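PDB 3S5S: mandelate racemase/muconate lactonizing enzyme family protein from Sorangium cellulosum, which is of unassigned function but belongs to the enolase superfamily, pairing an alpha+beta capping domain with a modified TIM barrel. Local coordinates for residues A[36-41]-A[104-109]; A[150-155]-A[180-185]; A[228-233]-A[256-261]; A[278-283]-A[310-315]. All coordinates share one frame; numbering follows the deposited sequence.

Contact 1 of 4, residues A[36-41]-A[104-109]; sequences LLVTVE and RCAIET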
loop_
_atom_site.group_PDB
_atom_site.type_symbol
_atom_site.label_atom_id
_atom_site.label_comp_id
_atom_site.label_asym_id
_atom_site.label_seq_id
_atom_site.Cartn_x
_atom_site.Cartn_y
_atom_site.Cartn_z
ATOM N N LEU A 36 25.891 3.263 -4.846
ATOM C CA LEU A 36 26.262 3.798 -3.556
ATOM C C LEU A 36 25.749 2.852 -2.508
ATOM O O LEU A 36 24.704 2.179 -2.703
ATOM C CB LEU A 36 25.626 5.158 -3.294
ATOM C CG LEU A 36 25.971 6.277 -4.252
ATOM C CD1 LEU A 36 25.052 7.480 -3.983
ATOM C CD2 LEU A 36 27.442 6.640 -4.134
ATOM N N LEU A 37 26.474 2.827 -1.399
ATOM C CA LEU A 37 26.016 2.114 -0.223
ATOM C C LEU A 37 25.697 3.159 0.845
ATOM O O LEU A 37 26.560 4.028 1.188
ATOM C CB LEU A 37 27.092 1.128 0.276
ATOM C CG LEU A 37 26.783 0.461 1.620
ATOM C CD1 LEU A 37 25.677 -0.548 1.492
ATOM C CD2 LEU A 37 28.040 -0.145 2.215
ATOM N N VAL A 38 24.455 3.081 1.317
ATOM C CA VAL A 38 23.916 3.935 2.378
ATOM C C VAL A 38 23.728 3.073 3.602
ATOM O O VAL A 38 23.116 2.000 3.538
ATOM C CB VAL A 38 22.570 4.558 1.978
ATOM C CG1 VAL A 38 21.971 5.284 3.132
ATOM C CG2 VAL A 38 22.777 5.529 0.832
ATOM N N THR A 39 24.281 3.543 4.709
ATOM C CA THR A 39 24.153 2.888 6.006
ATOM C C THR A 39 23.419 3.861 6.907
ATOM O O THR A 39 23.799 5.023 7.054
ATOM C CB THR A 39 25.533 2.578 6.665
ATOM O OG1 THR A 39 26.400 1.915 5.735
ATOM C CG2 THR A 39 25.386 1.673 7.886
ATOM N N VAL A 40 22.364 3.373 7.527
ATOM C CA VAL A 40 21.639 4.120 8.540
ATOM C C VAL A 40 21.977 3.430 9.861
ATOM O O VAL A 40 21.907 2.203 9.949
ATOM C CB VAL A 40 20.129 4.049 8.201
ATOM C CG1 VAL A 40 19.268 4.193 9.433
ATOM C CG2 VAL A 40 19.778 5.076 7.127
ATOM N N GLU A 41 22.387 4.200 10.872
ATOM C CA GLU A 41 22.627 3.666 12.201
ATOM C C GLU A 41 21.621 4.252 13.186
ATOM O O GLU A 41 21.520 5.475 13.310
ATOM C CB GLU A 41 24.055 3.991 12.678
ATOM C CG GLU A 41 24.341 3.526 14.111
ATOM C CD GLU A 41 25.747 3.898 14.634
ATOM O OE1 GLU A 41 26.606 4.313 13.836
ATOM O OE2 GLU A 41 26.009 3.772 15.853
ATOM N N ARG A 104 16.609 7.933 -2.844
ATOM C CA ARG A 104 15.478 7.769 -1.930
ATOM C C ARG A 104 15.189 6.332 -1.621
ATOM O O ARG A 104 14.779 5.990 -0.521
ATOM C CB ARG A 104 14.237 8.480 -2.464
ATOM C CG ARG A 104 14.364 9.997 -2.278
ATOM C CD ARG A 104 13.109 10.701 -2.621
ATOM N NE ARG A 104 12.698 10.528 -4.006
ATOM C CZ ARG A 104 11.574 9.919 -4.404
ATOM N NH1 ARG A 104 11.310 9.862 -5.689
ATOM N NH2 ARG A 104 10.705 9.391 -3.543
ATOM N N CYS A 105 15.474 5.475 -2.586
ATOM C CA CYS A 105 15.242 4.056 -2.403
ATOM C C CYS A 105 16.308 3.522 -1.447
ATOM O O CYS A 105 15.974 2.813 -0.511
ATOM C CB CYS A 105 15.212 3.324 -3.755
ATOM S SG CYS A 105 15.224 1.493 -3.647
ATOM N N ALA A 106 17.567 3.903 -1.650
ATOM C CA ALA A 106 18.656 3.542 -0.772
ATOM C C ALA A 106 18.341 3.829 0.695
ATOM O O ALA A 106 18.571 2.969 1.571
ATOM C CB ALA A 106 19.904 4.301 -1.178
ATOM N N ILE A 107 17.806 5.033 0.942
ATOM C CA ILE A 107 17.538 5.522 2.269
ATOM C C ILE A 107 16.374 4.762 2.888
ATOM O O ILE A 107 16.511 4.201 3.971
ATOM C CB ILE A 107 17.276 7.052 2.264
ATOM C CG1 ILE A 107 18.584 7.808 1.945
ATOM C CG2 ILE A 107 16.713 7.459 3.552
ATOM C CD1 ILE A 107 18.487 9.304 1.670
ATOM N N GLU A 108 15.238 4.721 2.203
ATOM C CA GLU A 108 14.084 3.959 2.703
ATOM C C GLU A 108 14.425 2.479 2.851
ATOM O O GLU A 108 13.978 1.810 3.782
ATOM C CB GLU A 108 12.947 4.011 1.697
ATOM C CG GLU A 108 12.301 5.320 1.490
ATOM C CD GLU A 108 11.104 5.138 0.605
ATOM O OE1 GLU A 108 10.436 4.068 0.701
ATOM O OE2 GLU A 108 10.839 6.030 -0.202
ATOM N N THR A 109 15.208 1.954 1.931
ATOM C CA THR A 109 15.629 0.563 2.112
ATOM C C THR A 109 16.463 0.338 3.395
ATOM O O THR A 109 16.197 -0.587 4.113
ATOM C CB THR A 109 16.340 0.006 0.876
ATOM O OG1 THR A 109 15.410 0.071 -0.209
ATOM C CG2 THR A 109 16.795 -1.435 1.130
#
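Val38 reaches from strand 28-42 onto the flank of helix 101-117 with both of its methyl groups. The tight part of the contact is one branch of this valine: CG2 presses on the methyl of Ala106, with Val38 CG2 and Ala106 CB 3.7 Å apart, and the CA atoms of the two residues are only 6.1 Å apart, a spacing that the small alanine side chain allows. The other branch sits more loosely. Val38 CG1, anti to its own nitrogen (chi1 173°), is turned along the helix to Ile107, where its distance to Ile107 CG1 is 4.4 Å. All three touching residues are buried; solvent is nearer the strand's end, where the partly exposed Glu41 forms salt bridges with Arg8 and Arg9. On the helix, Thr109 OG1 turns back to Cys105 O at 2.8 Å, meeting it from above the carbonyl plane, and this oxygen also accepts from Thr109 N. The strand belongs to the antiparallel sheet of the N-terminal capping domain. With no hydrogen bond crossing between strand and helix, the contact between the two segments rests on apolar packing alone.

Contact 2 of 4, residues A[150-155]-A[180-185]; sequences EAARRA and EAIHAA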
loop_
_atom_site.group_PDB
_atom_site.type_symbol
_atom_site.label_atom_id
_atom_site.label_comp_id
_atom_site.label_asym_id
_atom_site.label_seq_id
_atom_site.Cartn_x
_atom_site.Cartn_y
_atom_site.Cartn_z
ATOM N N GLU A 150 24.534 -18.124 -28.285
ATOM C CA GLU A 150 25.365 -18.777 -27.275
ATOM C C GLU A 150 24.694 -18.630 -25.929
ATOM O O GLU A 150 24.250 -19.614 -25.349
ATOM C CB GLU A 150 26.803 -18.213 -27.286
ATOM C CG GLU A 150 27.743 -18.939 -28.309
ATOM C CD GLU A 150 28.766 -18.015 -29.035
ATOM O OE1 GLU A 150 28.979 -18.201 -30.267
ATOM O OE2 GLU A 150 29.357 -17.116 -28.381
ATOM N N ALA A 151 24.597 -17.387 -25.466
ATOM C CA ALA A 151 23.840 -16.992 -24.279
ATOM C C ALA A 151 22.457 -17.641 -24.072
ATOM O O ALA A 151 22.101 -17.971 -22.951
ATOM C CB ALA A 151 23.720 -15.500 -24.247
ATOM N N ALA A 152 21.683 -17.821 -25.130
ATOM C CA ALA A 152 20.384 -18.487 -25.016
ATOM C C ALA A 152 20.492 -19.978 -24.682
ATOM O O ALA A 152 19.696 -20.486 -23.881
ATOM C CB ALA A 152 19.588 -18.306 -26.296
ATOM N N ARG A 153 21.437 -20.693 -25.299
ATOM C CA ARG A 153 21.622 -22.114 -24.985
ATOM C C ARG A 153 22.140 -22.288 -23.550
ATOM O O ARG A 153 21.548 -23.040 -22.791
ATOM C CB ARG A 153 22.496 -22.823 -26.027
ATOM C CG ARG A 153 22.769 -24.311 -25.775
ATOM C CD ARG A 153 21.533 -25.254 -25.787
ATOM N NE ARG A 153 21.901 -26.514 -25.134
ATOM C CZ ARG A 153 21.132 -27.201 -24.288
ATOM N NH1 ARG A 153 19.904 -26.775 -24.000
ATOM N NH2 ARG A 153 21.596 -28.321 -23.731
ATOM N N ARG A 154 23.191 -21.561 -23.160
ATOM C CA ARG A 154 23.665 -21.565 -21.745
ATOM C C ARG A 154 22.583 -21.313 -20.693
ATOM O O ARG A 154 22.595 -21.958 -19.643
ATOM C CB ARG A 154 24.778 -20.521 -21.506
ATOM C CG ARG A 154 25.841 -20.510 -22.620
ATOM C CD ARG A 154 27.112 -21.288 -22.283
ATOM N NE ARG A 154 28.228 -20.381 -21.997
ATOM C CZ ARG A 154 29.227 -20.141 -22.849
ATOM N NH1 ARG A 154 29.260 -20.754 -24.030
ATOM N NH2 ARG A 154 30.202 -19.300 -22.512
ATOM N N ALA A 155 21.688 -20.357 -20.958
ATOM C CA ALA A 155 20.580 -20.066 -20.061
ATOM C C ALA A 155 19.541 -21.210 -20.007
ATOM O O ALA A 155 19.012 -21.526 -18.939
ATOM C CB ALA A 155 19.906 -18.751 -20.437
ATOM N N GLU A 180 15.980 -14.991 -33.910
ATOM C CA GLU A 180 16.000 -16.286 -34.590
ATOM C C GLU A 180 16.950 -17.260 -33.885
ATOM O O GLU A 180 16.574 -18.404 -33.568
ATOM C CB GLU A 180 16.390 -16.089 -36.070
ATOM C CG GLU A 180 17.290 -17.169 -36.712
ATOM C CD GLU A 180 16.528 -18.264 -37.493
ATOM O OE1 GLU A 180 15.365 -18.022 -37.924
ATOM O OE2 GLU A 180 17.116 -19.364 -37.695
ATOM N N ALA A 181 18.171 -16.774 -33.653
ATOM C CA ALA A 181 19.271 -17.523 -33.067
ATOM C C ALA A 181 18.928 -17.958 -31.642
ATOM O O ALA A 181 19.375 -19.024 -31.175
ATOM C CB ALA A 181 20.530 -16.662 -33.074
ATOM N N ILE A 182 18.123 -17.123 -30.978
ATOM C CA ILE A 182 17.616 -17.370 -29.638
ATOM C C ILE A 182 16.533 -18.425 -29.608
ATOM O O ILE A 182 16.566 -19.286 -28.737
ATOM C CB ILE A 182 17.038 -16.107 -29.034
ATOM C CG1 ILE A 182 18.155 -15.197 -28.549
ATOM C CG2 ILE A 182 16.079 -16.436 -27.894
ATOM C CD1 ILE A 182 17.750 -13.767 -28.497
ATOM N N HIS A 183 15.568 -18.364 -30.526
ATOM C CA HIS A 183 14.468 -19.308 -30.459
ATOM C C HIS A 183 14.943 -20.728 -30.748
ATOM O O HIS A 183 14.493 -21.676 -30.102
ATOM C CB HIS A 183 13.309 -18.946 -31.377
ATOM C CG HIS A 183 12.167 -19.911 -31.296
ATOM N ND1 HIS A 183 11.529 -20.211 -30.108
ATOM C CD2 HIS A 183 11.559 -20.659 -32.247
ATOM C CE1 HIS A 183 10.577 -21.102 -30.334
ATOM N NE2 HIS A 183 10.579 -21.397 -31.623
ATOM N N ALA A 184 15.863 -20.850 -31.704
ATOM C CA ALA A 184 16.444 -22.115 -32.089
ATOM C C ALA A 184 17.257 -22.776 -30.965
ATOM O O ALA A 184 17.280 -24.002 -30.874
ATOM C CB ALA A 184 17.302 -21.952 -33.376
ATOM N N ALA A 185 17.908 -21.977 -30.122
ATOM C CA ALA A 185 18.795 -22.506 -29.080
ATOM C C ALA A 185 18.078 -22.826 -27.749
ATOM O O ALA A 185 18.465 -23.770 -27.018
ATOM C CB ALA A 185 19.939 -21.552 -28.856
#
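Ala152 and Ala185 face each other across two neighbouring helices, their CB atoms 4.1 Å apart and both directed into the interface. The helix segments run nearly parallel, at 25°, and their axes approach to 8.1 Å, a close spacing that these small side chains permit. Ile182 stands beside the alanine pair rather than pointing straight across: its CG1 branch, next to its own nitrogen, comes to 4.1 Å from Ala152 CB, while the isoleucine also touches Val165 of the strand below. The Ala152 methyl thus rests against both backbone and side chain of Ile182. On the outer side, Arg153 lies along the rim, its CB 4.0 Å from Ala185 CB. In one of its two modelled conformers the methylene CD also touches Ala185 O, without a hydrogen bond, but the outer part of this chain is not firmly placed. Going inward, the contact therefore changes from an exposed, charged margin to buried aliphatic groups, with Ala152 also packing on Ile140 of strand 133-140. Helices 146-158 and 175-185 follow strands 133-140 and 162-166 in turn and pack side by side outside them, the repeated beta-alpha order of a TIM-type barrel.

Contact 3 of 4, residues A[228-233]-A[256-261]; sequences DDWDGM and VLRVAA
Trp230 and Arg258 join two successive outer helices of the TIM-type barrel, 230-239 and 253-261, with strand 244-246 between them in the chain. The main interaction is a cation-pi stack. The guanidinium lies almost flat on one face of the indole, with the planes 19° apart, and Arg258 CZ is 3.8 Å from the centroid of the Trp230 six-membered ring. Trp230 CZ2 sits beneath the centre of the guanidinium, 3.3 Å from Arg258 CZ, whereas Arg258 NH1 lies over Trp230 CE2, leaning toward NE1. The methylenes extend the same overlap: Arg258 CD makes a CH-pi contact, 4.1 Å from the centroid of the Trp230 six-membered ring, and Arg258 CG packs at 3.4 Å from both Trp230 CZ3 and CH2. The arginine chain leaves with CG anti to its nitrogen (chi1 160°) and then bends at chi2 and chi3, which lays methylenes and guanidinium along one indole face. Val259 adds apolar packing, its CG2 3.7 Å from Trp230 CZ3; this valine also rests on Ala246 of the intervening strand. The tryptophan is buried while the arginine is exposed, so the cation shields an aromatic face at the barrel surface. No hydrogen bond crosses between the segments; at the N-cap of the tryptophan's helix, Asp229 OD1 accepts from Gly232 N at 2.8 Å, from above the carboxylate plane.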
loop_
_atom_site.group_PDB
_atom_site.type_symbol
_atom_site.label_atom_id
_atom_site.label_comp_id
_atom_site.label_asym_id
_atom_site.label_seq_id
_atom_site.Cartn_x
_atom_site.Cartn_y
_atom_site.Cartn_z
ATOM N N ASP A 228 7.101 9.371 -23.537
ATOM C CA ASP A 228 6.044 10.326 -23.856
ATOM C C ASP A 228 5.487 10.162 -25.278
ATOM O O ASP A 228 4.962 11.100 -25.871
ATOM C CB ASP A 228 6.381 11.782 -23.401
ATOM C CG ASP A 228 6.102 12.032 -21.855
ATOM O OD1 ASP A 228 6.244 11.116 -21.014
ATOM O OD2 ASP A 228 5.737 13.155 -21.456
ATOM N N ASP A 229 5.602 8.937 -25.803
ATOM C CA ASP A 229 4.805 8.479 -26.951
ATOM C C ASP A 229 3.659 7.593 -26.388
ATOM O O ASP A 229 3.688 6.357 -26.457
ATOM C CB ASP A 229 5.696 7.713 -27.954
ATOM C CG ASP A 229 4.941 7.277 -29.191
ATOM O OD1 ASP A 229 3.721 7.558 -29.234
ATOM O OD2 ASP A 229 5.546 6.670 -30.120
ATOM N N TRP A 230 2.668 8.242 -25.790
ATOM C CA TRP A 230 1.520 7.544 -25.206
ATOM C C TRP A 230 0.676 6.879 -26.282
ATOM O O TRP A 230 0.103 5.818 -26.036
ATOM C CB TRP A 230 0.668 8.483 -24.348
ATOM C CG TRP A 230 1.295 8.713 -23.032
ATOM C CD1 TRP A 230 2.272 9.622 -22.732
ATOM C CD2 TRP A 230 1.029 7.988 -21.813
ATOM N NE1 TRP A 230 2.619 9.515 -21.406
ATOM C CE2 TRP A 230 1.884 8.514 -20.824
ATOM C CE3 TRP A 230 0.145 6.946 -21.468
ATOM C CZ2 TRP A 230 1.878 8.041 -19.496
ATOM C CZ3 TRP A 230 0.140 6.469 -20.164
ATOM C CH2 TRP A 230 1.002 7.017 -19.188
ATOM N N ASP A 231 0.609 7.501 -27.464
ATOM C CA ASP A 231 -0.174 6.978 -28.593
ATOM C C ASP A 231 0.424 5.656 -29.097
ATOM O O ASP A 231 -0.302 4.721 -29.471
ATOM C CB ASP A 231 -0.261 8.033 -29.727
ATOM C CG ASP A 231 -0.576 9.447 -29.191
ATOM O OD1 ASP A 231 -1.105 9.546 -28.059
ATOM O OD2 ASP A 231 -0.291 10.461 -29.880
ATOM N N GLY A 232 1.754 5.603 -29.101
ATOM C CA GLY A 232 2.489 4.439 -29.550
ATOM C C GLY A 232 2.318 3.272 -28.597
ATOM O O GLY A 232 2.135 2.137 -29.041
ATOM N N MET A 233 2.390 3.547 -27.297
ATOM C CA MET A 233 2.088 2.533 -26.275
ATOM C C MET A 233 0.637 2.008 -26.423
ATOM O O MET A 233 0.410 0.811 -26.405
ATOM C CB MET A 233 2.355 3.057 -24.858
ATOM C CG MET A 233 3.814 3.205 -24.486
ATOM S SD MET A 233 4.753 1.674 -24.543
ATOM C CE MET A 233 4.730 1.060 -22.894
ATOM N N VAL A 256 0.519 4.856 -13.327
ATOM C CA VAL A 256 -0.151 3.543 -13.422
ATOM C C VAL A 256 -1.659 3.666 -13.626
ATOM O O VAL A 256 -2.201 3.104 -14.568
ATOM C CB VAL A 256 0.190 2.638 -12.222
ATOM C CG1 VAL A 256 -0.548 1.315 -12.304
ATOM C CG2 VAL A 256 1.686 2.407 -12.170
ATOM N N LEU A 257 -2.337 4.449 -12.800
ATOM C CA LEU A 257 -3.712 4.808 -13.123
ATOM C C LEU A 257 -3.911 5.257 -14.559
ATOM O O LEU A 257 -4.941 4.952 -15.192
ATOM C CB LEU A 257 -4.198 5.932 -12.235
ATOM C CG LEU A 257 -5.047 5.641 -11.009
ATOM C CD1 LEU A 257 -5.806 6.905 -10.722
ATOM C CD2 LEU A 257 -6.011 4.514 -11.293
ATOM N N ARG A 258 -2.966 6.039 -15.074
ATOM C CA ARG A 258 -3.161 6.589 -16.435
ATOM C C ARG A 258 -2.912 5.479 -17.452
ATOM O O ARG A 258 -3.687 5.302 -18.378
ATOM C CB ARG A 258 -2.259 7.796 -16.708
ATOM C CG ARG A 258 -2.081 8.082 -18.176
ATOM C CD ARG A 258 -1.929 9.567 -18.490
ATOM N NE ARG A 258 -0.623 10.095 -18.106
ATOM C CZ ARG A 258 0.161 10.833 -18.895
ATOM N NH1 ARG A 258 -0.221 11.149 -20.146
ATOM N NH2 ARG A 258 1.336 11.255 -18.421
ATOM N N VAL A 259 -1.829 4.738 -17.256
ATOM C CA VAL A 259 -1.509 3.568 -18.076
ATOM C C VAL A 259 -2.701 2.609 -18.159
ATOM O O VAL A 259 -2.981 2.094 -19.237
ATOM C CB VAL A 259 -0.219 2.849 -17.574
ATOM C CG1 VAL A 259 -0.266 1.328 -17.790
ATOM C CG2 VAL A 259 0.988 3.425 -18.252
ATOM N N ALA A 260 -3.400 2.391 -17.039
ATOM C CA ALA A 260 -4.602 1.539 -17.050
ATOM C C ALA A 260 -5.668 2.168 -17.904
ATOM O O ALA A 260 -6.030 1.599 -18.918
ATOM C CB ALA A 260 -5.150 1.260 -15.634
ATOM N N ALA A 261 -6.131 3.354 -17.510
ATOM C CA ALA A 261 -7.274 4.049 -18.172
ATOM C C ALA A 261 -7.103 4.272 -19.683
ATOM O O ALA A 261 -8.068 4.252 -20.435
ATOM C CB ALA A 261 -7.549 5.371 -17.494
#

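Contact 4 of 4, residues A[278-283]-A[310-315]; sequences AEALDI and ACFAAG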
loop_
_atom_site.group_PDB
_atom_site.type_symbol
_atom_site.label_atom_id
_atom_site.label_comp_id
_atom_site.label_asym_id
_atom_site.label_seq_id
_atom_site.Cartn_x
_atom_site.Cartn_y
_atom_site.Cartn_z
ATOM N N ALA A 278 7.913 3.207 -0.728
ATOM C CA ALA A 278 6.556 3.665 -0.483
ATOM C C ALA A 278 5.812 3.835 -1.828
ATOM O O ALA A 278 4.675 3.383 -1.957
ATOM C CB ALA A 278 6.511 4.958 0.382
ATOM N N GLU A 279 6.471 4.491 -2.791
ATOM C CA GLU A 279 5.927 4.688 -4.139
ATOM C C GLU A 279 5.555 3.305 -4.716
ATOM O O GLU A 279 4.420 3.081 -5.108
ATOM C CB GLU A 279 6.876 5.565 -5.039
ATOM C CG GLU A 279 6.454 7.113 -5.148
ATOM C CD GLU A 279 7.558 8.133 -5.654
ATOM O OE1 GLU A 279 8.066 8.042 -6.796
ATOM O OE2 GLU A 279 7.889 9.073 -4.919
ATOM N N ALA A 280 6.491 2.364 -4.644
ATOM C CA ALA A 280 6.321 0.985 -5.117
ATOM C C ALA A 280 5.150 0.179 -4.482
ATOM O O ALA A 280 4.367 -0.482 -5.204
ATOM C CB ALA A 280 7.621 0.242 -5.018
ATOM N N LEU A 281 4.995 0.274 -3.162
ATOM C CA LEU A 281 3.785 -0.292 -2.493
ATOM C C LEU A 281 2.464 0.212 -3.089
ATOM O O LEU A 281 1.540 -0.562 -3.294
ATOM C CB LEU A 281 3.821 -0.066 -0.948
ATOM C CG LEU A 281 4.962 -0.838 -0.254
ATOM C CD1 LEU A 281 5.195 -0.394 1.208
ATOM C CD2 LEU A 281 4.698 -2.320 -0.317
ATOM N N ASP A 282 2.394 1.507 -3.369
ATOM C CA ASP A 282 1.170 2.130 -3.893
ATOM C C ASP A 282 0.932 1.660 -5.329
ATOM O O ASP A 282 -0.208 1.307 -5.686
ATOM C CB ASP A 282 1.218 3.671 -3.777
ATOM C CG ASP A 282 1.001 4.182 -2.312
ATOM O OD1 ASP A 282 0.580 3.370 -1.449
ATOM O OD2 ASP A 282 1.245 5.395 -1.988
ATOM N N ILE A 283 1.989 1.621 -6.144
ATOM C CA ILE A 283 1.898 1.172 -7.526
ATOM C C ILE A 283 1.414 -0.279 -7.633
ATOM O O ILE A 283 0.567 -0.577 -8.433
ATOM C CB ILE A 283 3.280 1.277 -8.256
ATOM C CG1 ILE A 283 3.673 2.713 -8.521
ATOM C CG2 ILE A 283 3.312 0.489 -9.562
ATOM C CD1 ILE A 283 5.190 2.773 -8.747
ATOM N N ALA A 310 13.208 -8.838 -4.125
ATOM C CA ALA A 310 12.621 -10.166 -4.093
ATOM C C ALA A 310 11.724 -10.258 -2.856
ATOM O O ALA A 310 10.615 -10.768 -2.949
ATOM C CB ALA A 310 13.665 -11.217 -4.135
ATOM N N CYS A 311 12.151 -9.681 -1.730
ATOM C CA CYS A 311 11.348 -9.648 -0.497
ATOM C C CYS A 311 10.039 -8.946 -0.779
ATOM O O CYS A 311 8.985 -9.389 -0.323
ATOM C CB CYS A 311 12.070 -8.881 0.600
ATOM S SG CYS A 311 13.436 -9.761 1.339
ATOM N N PHE A 312 10.128 -7.854 -1.542
ATOM C CA PHE A 312 8.963 -7.056 -1.912
ATOM C C PHE A 312 7.988 -7.904 -2.761
ATOM O O PHE A 312 6.845 -8.167 -2.328
ATOM C CB PHE A 312 9.434 -5.735 -2.600
ATOM C CG PHE A 312 8.338 -4.908 -3.249
ATOM C CD1 PHE A 312 7.712 -3.891 -2.559
ATOM C CD2 PHE A 312 7.973 -5.111 -4.594
ATOM C CE1 PHE A 312 6.694 -3.066 -3.169
ATOM C CE2 PHE A 312 6.958 -4.318 -5.233
ATOM C CZ PHE A 312 6.323 -3.271 -4.493
ATOM N N ALA A 313 8.440 -8.326 -3.951
ATOM C CA ALA A 313 7.620 -9.149 -4.863
ATOM C C ALA A 313 7.089 -10.447 -4.178
ATOM O O ALA A 313 5.881 -10.689 -4.212
ATOM C CB ALA A 313 8.374 -9.489 -6.078
ATOM N N ALA A 314 7.959 -11.263 -3.554
ATOM C CA ALA A 314 7.454 -12.505 -2.918
ATOM C C ALA A 314 6.549 -12.253 -1.688
ATOM O O ALA A 314 5.669 -13.036 -1.409
ATOM C CB ALA A 314 8.629 -13.491 -2.538
ATOM N N GLY A 315 6.803 -11.187 -0.932
ATOM C CA GLY A 315 5.958 -10.817 0.211
ATOM C C GLY A 315 4.580 -10.416 -0.245
ATOM O O GLY A 315 3.570 -10.906 0.292
#
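Phe312 reaches from helix 303-316 to helix 272-289, in the outer layer of the TIM-type barrel, and carries the whole contact on its side of the interface. Its ring ends against the backbone and methyl of Ala280. The carbonyl oxygen lies at the ring edge, in the ring plane, with Ala280 O 3.5 Å from Phe312 CZ, a placement that would set the slightly positive ring edge against the carbonyl's partial negative charge. The methyl adds an apolar touch, Ala280 CB being 3.8 Å from the same CZ. Leu281 comes past the ring in the opposite direction, and its CD2 branch packs obliquely on Phe312 CE1 at 3.6 Å. The ring can span the distance because CG is anti to the backbone nitrogen (chi1 170°), which extends the side chain away from its helix; the nearest CA atoms, those of Leu281 and Phe312, are still 8.5 Å apart. In the next shell, Leu272 and Ile270 touch both Phe312 and Ala280, so the ring is also packed against the barrel strand 267-270. Leu281 in turn meets Phe127, and a sulfate ion lies near its side chain. Farther out, Asp282 forms a salt bridge to Arg288 of the second subunit, from OD2 to NE.

In the fold
Contacts 1 and 4 are buried and adjoin each other: Glu108 bonds to Ala278 and Arg104 forms a salt bridge with Glu279, so polar groups tie the capping domain's helix 101-117 to barrel helix 272-289. Contact 3 has a buried tryptophan and valine under an exposed arginine, and contact 2 is only partly buried. Contacts 2, 3 and 4 all join helices of the barrel's outer layer; contact 2 lies remote, its centre about 38 Å from that of contact 1. Val256 and Ile283 pack together between contacts 3 and 4, both of which have residues meeting the second subunit. Aliphatic packing dominates contacts 1 and 2, whereas contacts 3 and 4 each turn on one aromatic ring, met by a cation in one and a carbonyl in the other.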